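Local atomic coordinates of signal transduction protein TRAP (PDB entry 4AE5), a protein that probably relays a quorum-sensing signal in staphylococci, its phosphorylated form leading to agr activation, RNAIII synthesis and the expression of toxin and biofilm genes. Residues A[88-93]-A[136-141]; A[12-17]-A[33-38]; A[95-100]-A[127-132]. One frame throughout, in Å; residues are numbered along the deposited sequence.

Contact 1 of 3, residues A[88-93]-A[136-141]; sequences ISVDDN and NDHFSK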
loop_
_atom_site.group_PDB
_atom_site.type_symbol
_atom_site.label_atom_id
_atom_site.label_comp_id
_atom_site.label_asym_id
_atom_site.label_seq_id
_atom_site.Cartn_x
_atom_site.Cartn_y
_atom_site.Cartn_z
ATOM N N ILE A 88 9.887 7.593 6.705
ATOM C CA ILE A 88 11.117 6.840 7.140
ATOM C C ILE A 88 11.447 6.722 8.639
ATOM O O ILE A 88 11.697 5.613 9.156
ATOM C CB ILE A 88 12.298 7.327 6.235
ATOM C CG1 ILE A 88 12.108 6.557 4.989
ATOM C CG2 ILE A 88 13.670 6.947 6.746
ATOM C CD1 ILE A 88 12.233 5.107 5.352
ATOM N N SER A 89 11.443 7.842 9.346
ATOM C CA SER A 89 11.828 7.879 10.715
ATOM C C SER A 89 10.749 7.448 11.727
ATOM O O SER A 89 11.039 7.455 12.892
ATOM C CB SER A 89 12.415 9.254 11.065
ATOM O OG SER A 89 13.708 9.423 10.456
ATOM N N VAL A 90 9.569 7.053 11.293
ATOM C CA VAL A 90 8.546 6.646 12.259
ATOM C C VAL A 90 8.893 5.409 13.051
ATOM O O VAL A 90 9.330 4.457 12.481
ATOM C CB VAL A 90 7.185 6.392 11.594
ATOM C CG1 VAL A 90 6.220 5.844 12.603
ATOM C CG2 VAL A 90 6.654 7.653 10.990
ATOM N N ASP A 91 8.652 5.451 14.350
ATOM C CA ASP A 91 8.935 4.351 15.247
ATOM C C ASP A 91 8.273 3.083 14.777
ATOM O O ASP A 91 7.118 3.032 14.614
ATOM C CB ASP A 91 8.520 4.636 16.705
ATOM C CG ASP A 91 9.130 3.651 17.720
ATOM O OD1 ASP A 91 9.615 2.587 17.358
ATOM O OD2 ASP A 91 9.091 3.943 18.909
ATOM N N ASP A 92 9.080 2.078 14.567
ATOM C CA ASP A 92 8.678 0.778 14.146
ATOM C C ASP A 92 7.733 0.003 15.062
ATOM O O ASP A 92 7.394 -1.101 14.725
ATOM C CB ASP A 92 9.932 -0.104 13.961
ATOM C CG ASP A 92 10.153 -0.435 12.557
ATOM O OD1 ASP A 92 9.717 0.393 11.811
ATOM O OD2 ASP A 92 10.717 -1.474 12.168
ATOM N N ASN A 93 7.358 0.557 16.191
ATOM C CA ASN A 93 6.684 -0.214 17.243
ATOM C C ASN A 93 5.317 -0.781 16.854
ATOM O O ASN A 93 4.876 -1.736 17.414
ATOM C CB ASN A 93 6.536 0.577 18.522
ATOM C CG ASN A 93 5.992 -0.249 19.665
ATOM O OD1 ASN A 93 6.381 -1.371 19.860
ATOM N ND2 ASN A 93 5.086 0.310 20.409
ATOM N N ASN A 136 -2.288 7.929 14.620
ATOM C CA ASN A 136 -2.780 9.308 14.533
ATOM C C ASN A 136 -1.700 10.342 14.472
ATOM O O ASN A 136 -1.845 11.375 13.790
ATOM C CB ASN A 136 -3.690 9.643 15.693
ATOM C CG ASN A 136 -5.105 9.642 15.314
ATOM O OD1 ASN A 136 -5.969 9.097 16.068
ATOM N ND2 ASN A 136 -5.405 10.216 14.121
ATOM N N ASP A 137 -0.581 10.076 15.158
ATOM C CA ASP A 137 0.416 11.104 15.239
ATOM C C ASP A 137 1.407 11.044 14.070
ATOM O O ASP A 137 2.306 11.950 13.943
ATOM C CB ASP A 137 1.155 11.035 16.578
ATOM C CG ASP A 137 0.284 11.446 17.758
ATOM O OD1 ASP A 137 -0.737 12.158 17.639
ATOM O OD2 ASP A 137 0.609 11.015 18.873
ATOM N N HIS A 138 1.337 9.955 13.283
ATOM C CA HIS A 138 2.312 9.721 12.184
ATOM C C HIS A 138 1.774 9.558 10.759
ATOM O O HIS A 138 2.459 9.965 9.796
ATOM C CB HIS A 138 3.266 8.568 12.556
ATOM C CG HIS A 138 3.896 8.750 13.880
ATOM N ND1 HIS A 138 4.934 9.582 14.089
ATOM C CD2 HIS A 138 3.561 8.232 15.116
ATOM C CE1 HIS A 138 5.242 9.582 15.395
ATOM N NE2 HIS A 138 4.396 8.768 16.015
ATOM N N PHE A 139 0.587 8.951 10.594
ATOM C CA PHE A 139 0.130 8.458 9.285
ATOM C C PHE A 139 -1.218 9.088 8.904
ATOM O O PHE A 139 -1.740 8.815 7.772
ATOM C CB PHE A 139 0.023 6.905 9.229
ATOM C CG PHE A 139 1.342 6.179 9.445
ATOM C CD1 PHE A 139 2.381 6.331 8.524
ATOM C CD2 PHE A 139 1.547 5.396 10.568
ATOM C CE1 PHE A 139 3.577 5.653 8.709
ATOM C CE2 PHE A 139 2.764 4.737 10.792
ATOM C CZ PHE A 139 3.801 4.892 9.873
ATOM N N SER A 140 -1.837 9.831 9.837
ATOM C CA SER A 140 -3.180 10.434 9.565
ATOM C C SER A 140 -3.063 11.652 8.629
ATOM O O SER A 140 -1.982 12.236 8.489
ATOM C CB SER A 140 -3.860 10.970 10.818
ATOM O OG SER A 140 -3.018 11.939 11.461
ATOM N N LYS A 141 -4.224 12.076 8.140
ATOM C CA LYS A 141 -4.358 13.303 7.388
ATOM C C LYS A 141 -3.796 14.480 8.162
ATOM O O LYS A 141 -2.971 15.227 7.612
ATOM C CB LYS A 141 -5.849 13.563 7.088
ATOM C CG LYS A 141 -6.083 14.575 5.977
ATOM C CD LYS A 141 -7.576 14.968 5.779
ATOM C CE LYS A 141 -7.606 15.956 4.622
ATOM N NZ LYS A 141 -8.949 16.219 4.016
#
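Val90 and His138 face each other from two irregular loops, with their CA atoms 7.0 Å apart and no hydrogen bond between the segments. Both side chains leave the backbone toward the partner loop. Val90 is buried. Its CG1 touches two rings, while CG2 packs on His138 alone. CG2 turns to the base of the histidine and meets His138 CB at 3.8 Å. CG1 lies over one face of the imidazole as a CH-pi contact. Val90 CG1 stands 4.3 Å from the centroid of the His138 ring, 26° off the ring normal. The same methyl also meets Phe139 CZ, at 3.8 Å from Val90 CG1, in an oblique approach to the phenyl ring. CG1 reaches both rings because it is anti to the backbone N of Val90 (chi1 174°). Strands and helices from 67 to 164 follow the ferredoxin-like beta-alpha-beta-beta-alpha-beta order, as in ABM domains. Residues 88-93 leave the first helix, 80-88, on the way to strand 100-108. Residues 136-141 join two short helices that follow the second helix, 123-131. Phe139 continues inward to the sheet, where its ring meets Phe118 edge-to-face and its side chain touches Tyr103. Ser140 is the N-cap of helix 141-144. Ser140 OG donates to Asn136 O at 2.7 Å and also caps Ala143 N, which ties the end of helix 133-136 to the next helix.

Contact 2 of 3, residues A[12-17]-A[33-38]; sequences GFLHQI and DTSVIF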
loop_
_atom_site.group_PDB
_atom_site.type_symbol
_atom_site.label_atom_id
_atom_site.label_comp_id
_atom_site.label_asym_id
_atom_site.label_seq_id
_atom_site.Cartn_x
_atom_site.Cartn_y
_atom_site.Cartn_z
ATOM N N GLY A 12 -12.871 -10.110 -13.030
ATOM C CA GLY A 12 -12.597 -11.069 -14.138
ATOM C C GLY A 12 -11.409 -10.647 -14.970
ATOM O O GLY A 12 -10.530 -11.481 -15.225
ATOM N N PHE A 13 -11.357 -9.370 -15.378
ATOM C CA PHE A 13 -10.147 -8.812 -16.044
ATOM C C PHE A 13 -8.788 -9.071 -15.327
ATOM O O PHE A 13 -7.796 -9.600 -15.928
ATOM C CB PHE A 13 -10.329 -7.323 -16.353
ATOM C CG PHE A 13 -9.253 -6.753 -17.229
ATOM C CD1 PHE A 13 -9.242 -6.986 -18.587
ATOM C CD2 PHE A 13 -8.214 -6.011 -16.664
ATOM C CE1 PHE A 13 -8.212 -6.501 -19.390
ATOM C CE2 PHE A 13 -7.195 -5.494 -17.464
ATOM C CZ PHE A 13 -7.179 -5.754 -18.824
ATOM N N LEU A 14 -8.742 -8.740 -14.033
ATOM C CA LEU A 14 -7.525 -8.942 -13.295
ATOM C C LEU A 14 -7.230 -10.399 -13.015
ATOM O O LEU A 14 -6.031 -10.775 -12.934
ATOM C CB LEU A 14 -7.503 -8.097 -12.001
ATOM C CG LEU A 14 -7.693 -6.598 -12.098
ATOM C CD1 LEU A 14 -7.417 -5.972 -10.707
ATOM C CD2 LEU A 14 -6.834 -5.994 -13.191
ATOM N N HIS A 15 -8.276 -11.213 -12.783
ATOM C CA HIS A 15 -8.076 -12.642 -12.481
ATOM C C HIS A 15 -7.522 -13.398 -13.710
ATOM O O HIS A 15 -6.692 -14.301 -13.578
ATOM C CB HIS A 15 -9.372 -13.265 -11.994
ATOM C CG HIS A 15 -9.196 -14.673 -11.529
ATOM N ND1 HIS A 15 -9.465 -15.735 -12.299
ATOM C CD2 HIS A 15 -8.680 -15.156 -10.348
ATOM C CE1 HIS A 15 -9.208 -16.859 -11.630
ATOM N NE2 HIS A 15 -8.720 -16.515 -10.426
ATOM N N GLN A 16 -7.925 -12.978 -14.905
ATOM C CA GLN A 16 -7.301 -13.514 -16.139
ATOM C C GLN A 16 -5.760 -13.232 -16.168
ATOM O O GLN A 16 -4.953 -14.105 -16.537
ATOM C CB GLN A 16 -7.992 -12.927 -17.395
ATOM C CG GLN A 16 -7.519 -13.583 -18.704
ATOM C CD GLN A 16 -8.045 -14.980 -18.756
ATOM O OE1 GLN A 16 -9.257 -15.186 -18.688
ATOM N NE2 GLN A 16 -7.152 -15.956 -18.813
ATOM N N ILE A 17 -5.338 -12.015 -15.772
ATOM C CA ILE A 17 -3.879 -11.728 -15.689
ATOM C C ILE A 17 -3.238 -12.666 -14.708
ATOM O O ILE A 17 -2.198 -13.268 -14.994
ATOM C CB ILE A 17 -3.543 -10.224 -15.429
ATOM C CG1 ILE A 17 -4.045 -9.357 -16.616
ATOM C CG2 ILE A 17 -2.044 -10.034 -15.117
ATOM C CD1 ILE A 17 -3.903 -7.854 -16.385
ATOM N N ASP A 33 -14.644 0.081 -4.705
ATOM C CA ASP A 33 -14.834 0.796 -5.989
ATOM C C ASP A 33 -14.218 0.140 -7.220
ATOM O O ASP A 33 -14.422 0.627 -8.326
ATOM C CB ASP A 33 -14.297 2.260 -5.899
ATOM C CG ASP A 33 -12.751 2.328 -5.670
ATOM O OD1 ASP A 33 -12.208 1.665 -4.782
ATOM O OD2 ASP A 33 -12.089 3.117 -6.350
ATOM N N THR A 34 -13.500 -0.966 -7.034
ATOM C CA THR A 34 -12.796 -1.632 -8.121
ATOM C C THR A 34 -12.126 -2.914 -7.613
ATOM O O THR A 34 -11.859 -3.043 -6.417
ATOM C CB THR A 34 -11.674 -0.665 -8.657
ATOM O OG1 THR A 34 -10.961 -1.299 -9.732
ATOM C CG2 THR A 34 -10.677 -0.264 -7.565
ATOM N N SER A 35 -11.775 -3.834 -8.493
ATOM C CA SER A 35 -10.817 -4.884 -8.094
ATOM C C SER A 35 -9.370 -4.339 -8.213
ATOM O O SER A 35 -9.119 -3.459 -9.030
ATOM C CB SER A 35 -11.017 -6.120 -8.989
ATOM O OG SER A 35 -10.117 -7.141 -8.554
ATOM N N VAL A 36 -8.417 -4.899 -7.465
ATOM C CA VAL A 36 -7.053 -4.396 -7.451
ATOM C C VAL A 36 -6.083 -5.615 -7.545
ATOM O O VAL A 36 -6.302 -6.649 -6.886
ATOM C CB VAL A 36 -6.812 -3.659 -6.074
ATOM C CG1 VAL A 36 -5.371 -3.211 -5.939
ATOM C CG2 VAL A 36 -7.724 -2.465 -5.931
ATOM N N ILE A 37 -5.005 -5.494 -8.333
ATOM C CA ILE A 37 -3.959 -6.508 -8.308
ATOM C C ILE A 37 -2.537 -5.852 -8.209
ATOM O O ILE A 37 -2.303 -4.754 -8.795
ATOM C CB ILE A 37 -4.120 -7.491 -9.500
ATOM C CG1 ILE A 37 -3.338 -8.809 -9.267
ATOM C CG2 ILE A 37 -3.643 -6.838 -10.794
ATOM C CD1 ILE A 37 -3.744 -9.901 -10.240
ATOM N N PHE A 38 -1.608 -6.516 -7.502
ATOM C CA PHE A 38 -0.190 -5.990 -7.448
ATOM C C PHE A 38 0.862 -7.104 -7.378
ATOM O O PHE A 38 0.532 -8.248 -6.991
ATOM C CB PHE A 38 0.003 -4.950 -6.322
ATOM C CG PHE A 38 -0.252 -5.470 -4.914
ATOM C CD1 PHE A 38 0.753 -6.139 -4.198
ATOM C CD2 PHE A 38 -1.494 -5.269 -4.272
ATOM C CE1 PHE A 38 0.509 -6.649 -2.892
ATOM C CE2 PHE A 38 -1.734 -5.750 -2.981
ATOM C CZ PHE A 38 -0.754 -6.440 -2.283
#
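Leu14 makes most of this contact, reaching from helix 12-17 to strand 35-38 with its CD1 methyl. The apolar part is a pairing with Ile37. Leu14 CD1 is 3.8 Å from Ile37 CB, and the CD2 branch comes near Ile37 CG2. The two side chains run alongside one another, heading opposite ways. With chi1 -162° and chi2 166° both extended, Ile37 CD1 reaches the helix backbone, 3.6 Å from Leu14 O. A second kind of contact is methyl against strand backbone. Leu14 CD1 rests on the peptide between Val36 and Ile37, at 3.4 Å from Ile37 N. Leu14 CD1 also lies 3.6 Å from Ser35 OG. No hydrogen bond crosses. The polar groups look elsewhere: Ser35 OG bonds to Gln28 NE2, and Ile37 is held by backbone bonding to Ser7. The contact is therefore close van der Waals packing, with all four touching residues buried. The helix and strand axes run nearly parallel, at 21° and 8.3 Å. Helix 11-20 follows strand 3-9 and packs against strand 35-41 and its neighbour 27-30 in the closed antiparallel sheet, where 35-41 lies between 3-9 and 27-30. Leu14 also touches Gln28 on strand 27-30.

Contact 3 of 3, residues A[95-100]-A[127-132]; sequences RNFGGF and EDFKQS
The rings of Phe97 and Phe129 meet with planes at 87° and centroids 5.7 Å apart. Phe97 CD2 reaches the edge of the Phe129 ring, 3.6 Å from Phe129 CD1. Relative to the Phe97 ring, that approach is oblique. The edge of the Phe97 ring also receives Ser132: Ser132 CB lies in its plane, 3.7 Å from Phe97 CE2, and OG is close beside it. Arg95 CA lies over one face of the nearby Phe100 ring, toward its rim. Phe129 is buried among further aromatics. It meets Phe118 and Phe135 edge-to-face and lies at a shallow angle to Phe120. Phe129 CG is anti to the backbone N (chi1 160°), which turns the ring off the helix toward this group. Phe97 opens a type II beta turn closed by Phe100 N to Phe97 O at 3.0 Å. Gly99 has the positive phi of that turn. The turn leads into strand 100-108. Ser132 directly follows helix 123-131 and N-caps helix 133-136. Phe129 O takes two bonds, from Ser132 N and, on a lone pair, from Ser132 OG at 2.6 Å. With Phe129 O and Phe135 N as its partners, the hydroxyl meets the Phe97 edge without a hydrogen bond, and the contact rests mainly on packing.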
loop_
_atom_site.group_PDB
_atom_site.type_symbol
_atom_site.label_atom_id
_atom_site.label_comp_id
_atom_site.label_asym_id
_atom_site.label_seq_id
_atom_site.Cartn_x
_atom_site.Cartn_y
_atom_site.Cartn_z
ATOM N N ARG A 95 4.693 -2.466 14.490
ATOM C CA ARG A 95 4.871 -3.841 14.078
ATOM C C ARG A 95 4.429 -4.861 15.144
ATOM O O ARG A 95 4.121 -6.012 14.837
ATOM C CB ARG A 95 6.344 -4.026 13.793
ATOM C CG ARG A 95 6.791 -5.426 13.479
ATOM C CD ARG A 95 8.300 -5.530 13.860
ATOM N NE ARG A 95 9.146 -4.665 13.034
ATOM C CZ ARG A 95 10.057 -5.093 12.127
ATOM N NH1 ARG A 95 10.252 -6.390 11.868
ATOM N NH2 ARG A 95 10.777 -4.196 11.460
ATOM N N ASN A 96 4.385 -4.425 16.389
ATOM C CA ASN A 96 3.914 -5.315 17.462
ATOM C C ASN A 96 2.442 -5.179 17.844
ATOM O O ASN A 96 1.975 -5.911 18.730
ATOM C CB ASN A 96 4.729 -5.086 18.715
ATOM C CG ASN A 96 6.167 -5.367 18.478
ATOM O OD1 ASN A 96 6.967 -4.495 18.673
ATOM N ND2 ASN A 96 6.477 -6.546 17.932
ATOM N N PHE A 97 1.726 -4.295 17.179
ATOM C CA PHE A 97 0.281 -4.130 17.460
ATOM C C PHE A 97 -0.552 -5.347 17.028
ATOM O O PHE A 97 -0.258 -6.053 16.058
ATOM C CB PHE A 97 -0.220 -2.814 16.815
ATOM C CG PHE A 97 0.153 -1.550 17.555
ATOM C CD1 PHE A 97 1.357 -1.417 18.249
ATOM C CD2 PHE A 97 -0.727 -0.487 17.573
ATOM C CE1 PHE A 97 1.681 -0.236 18.907
ATOM C CE2 PHE A 97 -0.411 0.687 18.226
ATOM C CZ PHE A 97 0.801 0.820 18.867
ATOM N N GLY A 98 -1.620 -5.624 17.776
ATOM C CA GLY A 98 -2.434 -6.812 17.511
ATOM C C GLY A 98 -2.865 -6.907 16.057
ATOM O O GLY A 98 -3.259 -5.913 15.422
ATOM N N GLY A 99 -2.594 -8.058 15.466
ATOM C CA GLY A 99 -3.021 -8.281 14.055
ATOM C C GLY A 99 -2.139 -7.738 12.962
ATOM O O GLY A 99 -2.438 -7.927 11.756
ATOM N N PHE A 100 -1.027 -7.091 13.322
ATOM C CA PHE A 100 -0.164 -6.519 12.298
ATOM C C PHE A 100 0.483 -7.631 11.444
ATOM O O PHE A 100 1.018 -8.598 12.003
ATOM C CB PHE A 100 0.967 -5.697 12.914
ATOM C CG PHE A 100 1.976 -5.250 11.891
ATOM C CD1 PHE A 100 1.788 -4.089 11.220
ATOM C CD2 PHE A 100 3.121 -6.025 11.618
ATOM C CE1 PHE A 100 2.688 -3.621 10.240
ATOM C CE2 PHE A 100 4.041 -5.564 10.683
ATOM C CZ PHE A 100 3.825 -4.387 9.996
ATOM N N GLU A 127 -8.499 -0.970 11.792
ATOM C CA GLU A 127 -9.259 0.172 12.312
ATOM C C GLU A 127 -8.982 0.462 13.778
ATOM O O GLU A 127 -8.946 1.605 14.164
ATOM C CB GLU A 127 -10.771 -0.028 12.062
ATOM C CG GLU A 127 -11.079 -0.004 10.585
ATOM C CD GLU A 127 -12.527 0.100 10.227
ATOM O OE1 GLU A 127 -13.379 -0.416 10.960
ATOM O OE2 GLU A 127 -12.791 0.732 9.168
ATOM N N ASP A 128 -8.688 -0.577 14.558
ATOM C CA ASP A 128 -8.168 -0.372 15.923
ATOM C C ASP A 128 -6.783 0.328 15.950
ATOM O O ASP A 128 -6.538 1.233 16.726
ATOM C CB ASP A 128 -8.153 -1.698 16.658
ATOM C CG ASP A 128 -9.573 -2.183 16.931
ATOM O OD1 ASP A 128 -10.463 -1.325 16.791
ATOM O OD2 ASP A 128 -9.834 -3.369 17.097
ATOM N N PHE A 129 -5.916 -0.077 15.042
ATOM C CA PHE A 129 -4.587 0.513 14.972
ATOM C C PHE A 129 -4.721 1.989 14.529
ATOM O O PHE A 129 -4.052 2.952 15.047
ATOM C CB PHE A 129 -3.724 -0.327 13.992
ATOM C CG PHE A 129 -2.502 0.409 13.446
ATOM C CD1 PHE A 129 -1.530 0.832 14.313
ATOM C CD2 PHE A 129 -2.324 0.617 12.059
ATOM C CE1 PHE A 129 -0.402 1.490 13.885
ATOM C CE2 PHE A 129 -1.156 1.263 11.602
ATOM C CZ PHE A 129 -0.214 1.684 12.520
ATOM N N LYS A 130 -5.621 2.201 13.601
ATOM C CA LYS A 130 -5.806 3.535 13.074
ATOM C C LYS A 130 -6.211 4.566 14.155
ATOM O O LYS A 130 -5.973 5.798 14.053
ATOM C CB LYS A 130 -6.837 3.451 11.920
ATOM C CG LYS A 130 -7.426 4.791 11.540
ATOM C CD LYS A 130 -7.944 4.782 10.108
ATOM C CE LYS A 130 -9.000 3.781 9.803
ATOM N NZ LYS A 130 -10.009 4.426 8.810
ATOM N N GLN A 131 -6.881 4.099 15.183
ATOM C CA GLN A 131 -7.170 4.992 16.290
ATOM C C GLN A 131 -6.046 5.255 17.256
ATOM O O GLN A 131 -6.153 6.174 18.084
ATOM C CB GLN A 131 -8.366 4.452 17.080
ATOM C CG GLN A 131 -9.523 4.052 16.211
ATOM C CD GLN A 131 -10.582 3.406 17.033
ATOM O OE1 GLN A 131 -11.217 4.098 17.803
ATOM N NE2 GLN A 131 -10.796 2.085 16.881
ATOM N N SER A 132 -4.998 4.455 17.260
ATOM C CA SER A 132 -3.959 4.615 18.261
ATOM C C SER A 132 -3.198 5.928 17.969
ATOM O O SER A 132 -3.163 6.408 16.801
ATOM C CB SER A 132 -2.925 3.468 18.165
ATOM O OG SER A 132 -2.263 3.479 16.872
#

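In the fold
Contact 2 comes first along the chain and closes before the others open. It lies on the opposite side of the chain's centre from contact 1, with centres 30 Å apart, and its centre is 28 Å from that of contact 3. Contacts 1 and 3 are neighbours, with centres 12 Å apart, and Asn136 packs against Gln131 where they meet. Both segments of contact 3 fall in the chain between those of contact 1. These two contacts link the loop after helix 80-88 with helix 123-131 and what follows it, within the ABM region. Contact 2 joins helix 11-20 to strand 35-41 in the N-terminal part. One closed antiparallel sheet of eight strands runs through both regions.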